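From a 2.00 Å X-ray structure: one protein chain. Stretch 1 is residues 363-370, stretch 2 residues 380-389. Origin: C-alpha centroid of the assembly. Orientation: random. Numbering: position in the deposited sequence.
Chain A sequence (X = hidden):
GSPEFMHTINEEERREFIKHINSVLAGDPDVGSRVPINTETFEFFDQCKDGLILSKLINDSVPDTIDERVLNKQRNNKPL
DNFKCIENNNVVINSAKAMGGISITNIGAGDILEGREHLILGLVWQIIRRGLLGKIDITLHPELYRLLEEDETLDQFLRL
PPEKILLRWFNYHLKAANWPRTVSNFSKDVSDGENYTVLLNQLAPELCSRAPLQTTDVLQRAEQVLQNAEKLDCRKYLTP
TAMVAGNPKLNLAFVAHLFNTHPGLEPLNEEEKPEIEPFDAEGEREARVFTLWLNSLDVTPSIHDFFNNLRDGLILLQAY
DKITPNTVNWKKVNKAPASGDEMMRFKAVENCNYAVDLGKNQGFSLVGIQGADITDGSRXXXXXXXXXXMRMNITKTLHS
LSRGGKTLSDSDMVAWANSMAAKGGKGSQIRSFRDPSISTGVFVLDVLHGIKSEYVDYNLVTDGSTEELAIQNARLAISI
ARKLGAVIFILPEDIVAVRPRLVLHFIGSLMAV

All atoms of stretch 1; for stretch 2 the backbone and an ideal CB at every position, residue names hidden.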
# COMPACT_ATOMS: atom_id res chain seq x y z
N GLY A 363 -7.37 25.67 14.70
CA GLY A 363 -6.06 26.25 14.89
C GLY A 363 -5.09 26.16 13.73
O GLY A 363 -3.96 26.62 13.84
N PHE A 364 -5.52 25.56 12.62
CA PHE A 364 -4.65 25.45 11.44
C PHE A 364 -4.20 26.84 11.01
O PHE A 364 -4.86 27.85 11.29
CB PHE A 364 -5.40 24.82 10.25
CG PHE A 364 -5.79 23.37 10.44
CD1 PHE A 364 -5.63 22.72 11.66
CD2 PHE A 364 -6.36 22.67 9.37
CE1 PHE A 364 -6.04 21.39 11.82
CE2 PHE A 364 -6.77 21.34 9.51
CZ PHE A 364 -6.61 20.70 10.74
N SER A 365 -3.07 26.90 10.31
CA SER A 365 -2.59 28.16 9.78
C SER A 365 -2.96 28.09 8.30
O SER A 365 -2.29 27.44 7.51
CB SER A 365 -1.08 28.27 9.96
OG SER A 365 -0.59 29.47 9.38
N LEU A 366 -4.06 28.76 7.93
CA LEU A 366 -4.55 28.75 6.55
C LEU A 366 -4.85 30.15 6.00
O LEU A 366 -5.56 30.29 5.00
CB LEU A 366 -5.82 27.89 6.48
CG LEU A 366 -5.72 26.46 7.04
CD1 LEU A 366 -7.11 25.88 7.17
CD2 LEU A 366 -4.86 25.59 6.11
N VAL A 367 -4.31 31.17 6.64
CA VAL A 367 -4.56 32.56 6.24
C VAL A 367 -4.59 32.87 4.74
O VAL A 367 -5.43 33.65 4.29
CB VAL A 367 -3.56 33.51 6.92
CG1 VAL A 367 -4.09 34.94 6.87
CG2 VAL A 367 -3.33 33.08 8.37
N GLY A 368 -3.68 32.29 3.96
CA GLY A 368 -3.67 32.58 2.53
C GLY A 368 -4.39 31.58 1.64
O GLY A 368 -4.27 31.62 0.42
N ILE A 369 -5.15 30.68 2.25
CA ILE A 369 -5.85 29.65 1.49
C ILE A 369 -7.35 29.86 1.47
O ILE A 369 -7.94 30.28 2.46
CB ILE A 369 -5.55 28.26 2.07
CG1 ILE A 369 -4.05 27.99 1.98
CG2 ILE A 369 -6.36 27.20 1.34
CD1 ILE A 369 -3.62 26.71 2.62
N GLN A 370 -7.98 29.55 0.34
CA GLN A 370 -9.42 29.68 0.23
C GLN A 370 -10.06 28.45 -0.36
O GLN A 370 -9.41 27.69 -1.08
CB GLN A 370 -9.77 30.90 -0.60
CG GLN A 370 -9.32 32.17 0.06
CD GLN A 370 -9.79 33.37 -0.69
OE1 GLN A 370 -9.69 33.42 -1.92
NE2 GLN A 370 -10.31 34.36 0.03
N UNK A 380 0.14 23.76 -4.54
CA UNK A 380 0.76 24.28 -3.33
C UNK A 380 -0.22 24.49 -2.19
O UNK A 380 0.11 24.20 -1.04
CB UNK A 380 1.46 25.60 -3.64
N UNK A 381 -1.41 25.00 -2.48
CA UNK A 381 -2.36 25.24 -1.41
C UNK A 381 -3.10 23.98 -0.96
O UNK A 381 -3.53 23.89 0.20
CB UNK A 381 -3.37 26.30 -1.86
N UNK A 382 -3.25 22.99 -1.85
CA UNK A 382 -3.92 21.75 -1.45
C UNK A 382 -2.96 20.98 -0.53
O UNK A 382 -3.39 20.41 0.48
CB UNK A 382 -4.32 20.91 -2.67
N UNK A 383 -1.68 20.98 -0.88
CA UNK A 383 -0.68 20.31 -0.05
C UNK A 383 -0.55 21.02 1.30
O UNK A 383 -0.39 20.39 2.33
CB UNK A 383 0.67 20.27 -0.76
N UNK A 384 -0.62 22.35 1.27
CA UNK A 384 -0.49 23.13 2.49
C UNK A 384 -1.64 22.84 3.46
O UNK A 384 -1.43 22.71 4.67
CB UNK A 384 -0.44 24.62 2.16
N UNK A 385 -2.86 22.73 2.94
CA UNK A 385 -4.01 22.46 3.81
C UNK A 385 -3.93 21.05 4.40
O UNK A 385 -4.14 20.86 5.59
CB UNK A 385 -5.32 22.63 3.03
N UNK A 386 -3.62 20.05 3.57
CA UNK A 386 -3.53 18.70 4.12
C UNK A 386 -2.39 18.64 5.14
O UNK A 386 -2.53 18.02 6.19
CB UNK A 386 -3.32 17.67 3.01
N UNK A 387 -1.27 19.30 4.83
CA UNK A 387 -0.15 19.31 5.76
C UNK A 387 -0.58 19.86 7.11
O UNK A 387 -0.24 19.28 8.15
CB UNK A 387 1.01 20.13 5.20
N UNK A 388 -1.31 20.97 7.12
CA UNK A 388 -1.76 21.54 8.39
C UNK A 388 -2.59 20.52 9.15
O UNK A 388 -2.51 20.44 10.38
CB UNK A 388 -2.57 22.82 8.16
N UNK A 389 -3.40 19.75 8.43
CA UNK A 389 -4.22 18.72 9.07
C UNK A 389 -3.31 17.64 9.68
O UNK A 389 -3.50 17.23 10.82
CB UNK A 389 -5.19 18.10 8.06

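Stretch 2 is helical throughout, its backbone bonds running from residue i+4 back to residue i, so the positions facing the loop of stretch 1 recur every three or four residues.

Position 380 has nothing of stretch 1 within 5.5 Å of its ideal CB, and many residues would fit; it is Thr-380, which makes no contact with the loop.

At 381 the CA-to-CB bond points toward stretch 1, and the ideal CB lies 4.2 Å from Ile-369 CG1. An apolar side chain of medium size, such as leucine, isoleucine or methionine, would extend this hydrophobic patch. The residue is Leu-381, with chi1 m and chi2 t; its CD2 packs 3.9 Å from Ile-369 CG1, and its CD1 reaches to 4.2 Å from Gly-368 O.

Positions 382 and 383 are unconstrained by the loop, the first pointing away and the second out of reach. They are Thr-382, whose OG1 is hydrogen-bonded to a residue just outside the stretch, and Leu-383.

Position 384 points toward the loop, with Ile-369 CD1 to one side, 3.8 Å from the ideal CB. A small side chain such as alanine suits this contact, and a larger one could be accommodated if it turned away from Ile-369. Ala-384 is found, its CB 3.8 Å from Ile-369 CD1.

At 385 the bond points sideways, but Leu-366 CD2 and Ile-369 CD1 lie 4.3 and 4.4 Å from the ideal CB. A branched or flexible apolar chain could bend back into this surface. Leu-385 does so with chi1 t and chi2 p: its CD1 lies 3.5 Å from Leu-366 CD2 and also meets the edge of the Phe-364 ring, 4.3 Å from CD2.

Positions 386 and 387 leave stretch 1 behind, pointing away and out of reach; Val-386 and Trp-387 touch none of it.

Position 388 points toward the loop where apolar and polar groups meet. Phe-364 CD2 is 4.0 Å and Leu-366 CD2 4.1 Å from the ideal CB, while Ser-365 N lies at 4.6 Å. A long chain with an aliphatic stem would suit, whether methionine, glutamine or glutamate, the latter two bringing an acceptor near that amide. Gln-388 lays its CG 3.8 Å from Leu-366 CD2, and its terminal amide approaches the Ser-365 backbone.

At 389 the CA-to-CB bond points sideways, and the ideal CB lies 3.9 Å from Phe-364 CE2, so an apolar chain would extend the ring's surroundings. Met-389 brings its CA to 3.5 Å from Phe-364 CZ; its backbone N, with Gln-388 O, lies over one face of the ring.

Stretch 2 380-389: TLTLALVWQM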
# COMPACT_ATOMS: atom_id res chain seq x y z
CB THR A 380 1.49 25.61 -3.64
OG1 THR A 380 2.60 25.34 -4.50
CG2 THR A 380 2.00 26.26 -2.37
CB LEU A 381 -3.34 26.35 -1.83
CG LEU A 381 -2.63 27.66 -2.23
CD1 LEU A 381 -3.65 28.74 -2.58
CD2 LEU A 381 -1.72 28.14 -1.10
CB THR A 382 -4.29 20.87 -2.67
OG1 THR A 382 -5.24 21.56 -3.49
CG2 THR A 382 -4.91 19.55 -2.21
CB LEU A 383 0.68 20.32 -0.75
CG LEU A 383 0.92 19.39 -1.93
CD1 LEU A 383 2.19 19.83 -2.64
CD2 LEU A 383 1.06 17.94 -1.45
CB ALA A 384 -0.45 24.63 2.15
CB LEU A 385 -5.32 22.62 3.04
CG LEU A 385 -6.60 22.12 3.74
CD1 LEU A 385 -6.78 22.85 5.06
CD2 LEU A 385 -7.81 22.37 2.83
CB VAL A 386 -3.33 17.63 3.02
CG1 VAL A 386 -3.12 16.27 3.65
CG2 VAL A 386 -4.54 17.60 2.10
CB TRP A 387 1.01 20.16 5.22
CG TRP A 387 2.07 20.41 6.26
CD1 TRP A 387 2.48 21.62 6.73
CD2 TRP A 387 2.82 19.42 6.98
NE1 TRP A 387 3.45 21.45 7.70
CE2 TRP A 387 3.67 20.11 7.87
CE3 TRP A 387 2.86 18.02 6.95
CZ2 TRP A 387 4.56 19.44 8.73
CZ3 TRP A 387 3.74 17.35 7.81
CH2 TRP A 387 4.58 18.06 8.68
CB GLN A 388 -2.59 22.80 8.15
CG GLN A 388 -1.77 23.97 7.71
CD GLN A 388 -0.82 24.44 8.79
OE1 GLN A 388 0.33 24.76 8.52
NE2 GLN A 388 -1.31 24.50 10.03
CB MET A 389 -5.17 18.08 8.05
CG MET A 389 -6.23 17.20 8.68
SD MET A 389 -7.24 16.31 7.47
CE MET A 389 -8.66 17.40 7.32
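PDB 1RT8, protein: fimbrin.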